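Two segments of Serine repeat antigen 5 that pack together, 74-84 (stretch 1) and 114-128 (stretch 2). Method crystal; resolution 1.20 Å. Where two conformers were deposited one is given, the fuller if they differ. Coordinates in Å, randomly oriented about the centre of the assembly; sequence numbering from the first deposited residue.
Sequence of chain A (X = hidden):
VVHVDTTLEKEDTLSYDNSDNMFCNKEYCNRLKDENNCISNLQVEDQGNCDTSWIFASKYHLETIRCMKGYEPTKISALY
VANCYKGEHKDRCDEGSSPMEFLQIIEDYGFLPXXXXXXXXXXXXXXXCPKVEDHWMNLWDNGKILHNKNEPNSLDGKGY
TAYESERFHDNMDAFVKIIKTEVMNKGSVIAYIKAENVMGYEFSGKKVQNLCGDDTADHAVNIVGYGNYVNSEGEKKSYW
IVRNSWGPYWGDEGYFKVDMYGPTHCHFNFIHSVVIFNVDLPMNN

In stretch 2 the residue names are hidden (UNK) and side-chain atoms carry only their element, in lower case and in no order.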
# COMPACT_ATOMS: atom_id res chain seq x y z
N THR A 74 -3.51 -13.93 -5.88
CA THR A 74 -2.18 -14.52 -6.00
C THR A 74 -1.14 -13.48 -5.63
O THR A 74 -1.15 -12.38 -6.17
CB THR A 74 -1.94 -14.98 -7.44
OG1 THR A 74 -3.03 -15.79 -7.88
CG2 THR A 74 -0.66 -15.76 -7.52
N LYS A 75 -0.24 -13.84 -4.73
CA LYS A 75 0.77 -12.89 -4.28
C LYS A 75 1.88 -12.70 -5.30
O LYS A 75 2.38 -13.66 -5.89
CB LYS A 75 1.39 -13.35 -2.97
CG LYS A 75 0.42 -13.39 -1.83
CD LYS A 75 -0.22 -12.04 -1.58
CE LYS A 75 -0.91 -11.97 -0.24
NZ LYS A 75 0.02 -12.26 0.88
N ILE A 76 2.31 -11.44 -5.44
CA ILE A 76 3.49 -11.07 -6.23
C ILE A 76 4.76 -11.37 -5.43
O ILE A 76 4.80 -11.19 -4.22
CB ILE A 76 3.41 -9.57 -6.58
CG1 ILE A 76 2.23 -9.31 -7.53
CG2 ILE A 76 4.72 -9.05 -7.17
CD1 ILE A 76 1.80 -7.85 -7.66
N SER A 77 5.83 -11.80 -6.12
CA SER A 77 7.11 -12.02 -5.47
C SER A 77 7.77 -10.69 -5.13
O SER A 77 8.34 -10.03 -6.01
CB SER A 77 8.01 -12.84 -6.40
OG SER A 77 9.34 -12.89 -5.92
N ALA A 78 7.76 -10.31 -3.86
CA ALA A 78 8.51 -9.12 -3.45
C ALA A 78 10.00 -9.31 -3.70
O ALA A 78 10.71 -8.34 -4.00
CB ALA A 78 8.29 -8.84 -1.96
N LEU A 79 10.50 -10.53 -3.53
CA LEU A 79 11.93 -10.77 -3.67
C LEU A 79 12.41 -10.54 -5.10
O LEU A 79 13.52 -10.02 -5.31
CB LEU A 79 12.27 -12.18 -3.19
CG LEU A 79 13.75 -12.47 -2.94
CD1 LEU A 79 14.29 -11.61 -1.81
CD2 LEU A 79 13.96 -13.96 -2.65
N TYR A 80 11.59 -10.88 -6.09
CA TYR A 80 11.96 -10.61 -7.47
C TYR A 80 12.14 -9.12 -7.70
O TYR A 80 13.12 -8.68 -8.33
CB TYR A 80 10.92 -11.18 -8.43
CG TYR A 80 11.40 -11.18 -9.87
CD1 TYR A 80 12.16 -12.22 -10.38
CD2 TYR A 80 11.11 -10.12 -10.71
CE1 TYR A 80 12.62 -12.20 -11.69
CE2 TYR A 80 11.55 -10.10 -12.03
CZ TYR A 80 12.31 -11.14 -12.51
OH TYR A 80 12.77 -11.12 -13.82
N VAL A 81 11.20 -8.31 -7.20
CA VAL A 81 11.28 -6.87 -7.35
C VAL A 81 12.48 -6.31 -6.60
O VAL A 81 13.13 -5.37 -7.07
CB VAL A 81 9.95 -6.21 -6.93
CG1 VAL A 81 10.04 -4.70 -7.03
CG2 VAL A 81 8.81 -6.78 -7.76
N ALA A 82 12.79 -6.86 -5.43
CA ALA A 82 13.96 -6.38 -4.70
C ALA A 82 15.24 -6.61 -5.47
O ALA A 82 16.16 -5.79 -5.42
CB ALA A 82 14.07 -7.11 -3.36
N ASN A 83 15.35 -7.74 -6.15
CA ASN A 83 16.64 -8.21 -6.64
C ASN A 83 16.88 -7.93 -8.11
O ASN A 83 18.02 -8.07 -8.55
CB ASN A 83 16.78 -9.70 -6.35
CG ASN A 83 16.90 -9.97 -4.87
OD1 ASN A 83 17.14 -9.05 -4.08
ND2 ASN A 83 16.75 -11.23 -4.48
N CYS A 84 15.87 -7.55 -8.86
CA CYS A 84 15.96 -7.39 -10.31
C CYS A 84 15.82 -5.91 -10.64
O CYS A 84 14.74 -5.33 -10.49
CB CYS A 84 14.88 -8.23 -10.99
SG CYS A 84 15.04 -9.97 -10.56
N UNK A 114 5.04 -14.86 -9.35
CA UNK A 114 4.30 -15.13 -8.14
C UNK A 114 5.25 -15.46 -6.99
O UNK A 114 6.35 -16.00 -7.19
c UNK A 114 3.35 -16.31 -8.38
N UNK A 115 4.81 -15.10 -5.78
CA UNK A 115 5.52 -15.46 -4.56
C UNK A 115 5.91 -16.94 -4.55
O UNK A 115 7.01 -17.29 -4.14
c UNK A 115 4.62 -15.15 -3.36
o UNK A 115 6.70 -13.87 -2.23
c UNK A 115 5.13 -15.60 -2.01
c UNK A 115 6.30 -14.80 -1.53
o UNK A 115 6.81 -15.09 -0.44
N UNK A 116 4.99 -17.81 -4.96
CA UNK A 116 5.28 -19.24 -4.94
C UNK A 116 6.51 -19.58 -5.76
O UNK A 116 7.25 -20.52 -5.42
o UNK A 116 2.97 -19.85 -4.56
c UNK A 116 4.05 -20.00 -5.45
N UNK A 117 6.76 -18.84 -6.84
CA UNK A 117 7.89 -19.13 -7.72
C UNK A 117 9.22 -18.65 -7.15
O UNK A 117 10.26 -19.22 -7.48
o UNK A 117 5.74 -18.06 -10.41
c UNK A 117 7.67 -18.42 -9.06
c UNK A 117 6.41 -18.87 -9.77
n UNK A 117 6.09 -20.16 -9.70
N UNK A 118 9.21 -17.61 -6.33
CA UNK A 118 10.45 -17.02 -5.81
C UNK A 118 10.09 -16.39 -4.47
O UNK A 118 9.87 -15.17 -4.36
c UNK A 118 12.42 -15.49 -6.48
o UNK A 118 16.17 -13.93 -5.59
c UNK A 118 11.04 -16.03 -6.81
c UNK A 118 14.75 -15.84 -5.90
c UNK A 118 12.66 -14.13 -6.47
c UNK A 118 13.90 -13.62 -6.19
c UNK A 118 14.95 -14.47 -5.89
c UNK A 118 13.49 -16.34 -6.21
N UNK A 119 9.98 -17.21 -3.43
CA UNK A 119 9.37 -16.74 -2.18
C UNK A 119 10.32 -15.93 -1.31
O UNK A 119 11.54 -16.05 -1.38
c UNK A 119 10.10 -18.68 -3.46
c UNK A 119 8.97 -18.03 -1.48
c UNK A 119 9.83 -19.07 -2.08
N UNK A 120 9.73 -15.12 -0.44
CA UNK A 120 10.50 -14.12 0.30
C UNK A 120 11.20 -14.70 1.52
O UNK A 120 10.60 -15.40 2.33
o UNK A 120 12.14 -8.43 2.99
c UNK A 120 9.58 -12.98 0.73
c UNK A 120 10.85 -10.80 0.53
c UNK A 120 10.37 -11.65 2.72
c UNK A 120 10.28 -11.79 1.34
c UNK A 120 11.53 -9.56 2.46
c UNK A 120 11.00 -10.55 3.28
c UNK A 120 11.46 -9.68 1.08
N UNK A 121 12.46 -14.35 1.66
CA UNK A 121 13.18 -14.47 2.92
C UNK A 121 14.06 -13.24 2.93
O UNK A 121 14.79 -13.01 1.96
o UNK A 121 15.04 -15.06 5.05
c UNK A 121 14.67 -16.01 4.35
c UNK A 121 14.01 -15.78 2.99
n UNK A 121 14.86 -17.29 4.71
N UNK A 122 14.00 -12.47 4.01
CA UNK A 122 14.70 -11.20 4.00
C UNK A 122 16.20 -11.40 3.81
O UNK A 122 16.87 -10.49 3.32
c UNK A 122 17.06 -10.51 8.00
c UNK A 122 14.42 -10.37 5.25
c UNK A 122 15.18 -10.78 6.50
c UNK A 122 16.60 -11.54 8.78
c UNK A 122 14.73 -11.81 7.30
o UNK A 122 17.28 -11.94 9.92
c UNK A 122 15.43 -12.18 8.43
c UNK A 122 16.35 -10.13 6.87
N UNK A 123 16.74 -12.56 4.18
CA UNK A 123 18.18 -12.77 4.06
C UNK A 123 18.64 -12.87 2.60
O UNK A 123 19.85 -12.79 2.33
c UNK A 123 18.70 -14.00 4.84
c UNK A 123 18.27 -13.98 6.28
c UNK A 123 18.29 -15.32 4.16
N UNK A 124 17.70 -13.05 1.67
CA UNK A 124 17.99 -13.13 0.25
C UNK A 124 17.84 -11.79 -0.46
O UNK A 124 18.09 -11.72 -1.67
n UNK A 124 15.91 -18.81 -1.27
c UNK A 124 17.07 -14.16 -0.41
c UNK A 124 16.54 -17.93 -0.23
c UNK A 124 17.25 -15.54 0.12
c UNK A 124 16.45 -16.51 -0.70
N UNK A 125 17.41 -10.74 0.23
CA UNK A 125 17.27 -9.43 -0.38
C UNK A 125 18.66 -8.92 -0.72
O UNK A 125 19.49 -8.72 0.17
c UNK A 125 16.52 -8.48 0.57
c UNK A 125 16.57 -7.05 0.05
c UNK A 125 15.09 -8.96 0.72
N UNK A 126 18.92 -8.72 -2.02
CA UNK A 126 20.23 -8.37 -2.53
C UNK A 126 20.90 -9.45 -3.33
O UNK A 126 21.96 -9.18 -3.92
N UNK A 127 20.37 -10.67 -3.36
CA UNK A 127 21.02 -11.73 -4.14
C UNK A 127 20.77 -11.51 -5.63
O UNK A 127 19.98 -10.66 -6.05
o UNK A 127 17.93 -15.53 -4.47
c UNK A 127 18.91 -15.04 -3.89
o UNK A 127 19.64 -15.68 -3.09
c UNK A 127 19.24 -13.60 -4.20
c UNK A 127 20.56 -13.12 -3.67
N UNK A 128 21.47 -12.28 -6.46
CA UNK A 128 21.35 -12.12 -7.90
C UNK A 128 19.91 -12.34 -8.36
O UNK A 128 19.20 -13.22 -7.86
c UNK A 128 22.82 -14.30 -10.72
n UNK A 128 22.04 -15.07 -11.48
c UNK A 128 22.19 -13.09 -10.10
c UNK A 128 22.27 -13.11 -8.59
o UNK A 128 24.02 -14.53 -10.53
O HOH W 1 6.39 -11.41 -1.29
O HOH W 2 9.19 -13.00 -2.70
O HOH W 3 20.19 -8.07 -6.79

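Position 114 has one side-chain carbon, 4.1 Å from Thr-74 CG2. Its backbone forms a single beta bridge with Ile-76. It is Ala-114.

Position 115 has three carbons, the third carrying two oxygens. Its N donates to Lys-75 O at 2.8 Å. Two waters link one carboxylate oxygen to the backbone N atoms of Ala-78 and Leu-79. This is Glu-115.

Position 116 has one carbon and one oxygen and touches nothing on stretch 1. The short hydroxyl side chain is Ser-116.

Position 117 has two carbons, the second bearing one oxygen and one nitrogen. It has no contact with stretch 1. It is Asn-117.

Position 118 has one carbon, then a six-carbon ring bearing an oxygen. Leu-79 CD2 lies over one ring face, 3.7 Å from the centroid. The oxygen borne by the ring accepts from Asn-83 ND2. This is Tyr-118; the distance from Asn-83 ND2 to Tyr-118 OH is 3.0 Å.

Position 119 has three carbons that close onto the backbone N. Its O lies 3.4 Å from Leu-79 CD2. It is Pro-119.

Position 120 again has a six-carbon ring with an oxygen. The ring packs beside Ala-78 and Leu-79. It is Tyr-120, and its N donates to Glu-115 OE2 at 2.9 Å.

Position 121 has two carbons, then one oxygen and one nitrogen. Its CA-to-CB bond points away from stretch 1. It is Asn-121.

Position 122 is a third ring with an oxygen. It does not reach stretch 1. It is Tyr-122.

Position 123 has one carbon carrying two more, out of contact. It is Val-123.

Position 124 has four carbons in a row ending in nitrogen. Its first carbon is 3.8 Å from Leu-79 CD2, while the chain end leads away. It is Lys-124.

Position 125 has one carbon carrying two others, which meet Leu-79 and Ala-82. It is Val-125.

Position 126 has no side-chain atoms. Phi is 111°, where a CB would jam against the preceding carbonyl. Its N donates to Asn-83 OD1 at 2.7 Å. It is Gly-126.

Position 127 has three carbons, the last with two oxygens. Its backbone O is 3.4 Å from Asn-83 CB. It is Glu-127. Tyr-118 OH donates to Glu-127 OE2 at 2.6 Å.

Position 128 has three carbons, the third with one oxygen and one nitrogen. Its CA-to-CB bond points away. It is Gln-128.

The contact centres on Leu-79, held among Tyr-118, Tyr-120, Lys-124 and Val-125. Ser-77 OG donates to Tyr-118 O at 2.8 Å and caps the helix. Asn-83 binds Tyr-118, Lys-124 and Gly-126, tying helix end to turn.

Stretch 2 114-128: AESNYPYNYVKVGEQ
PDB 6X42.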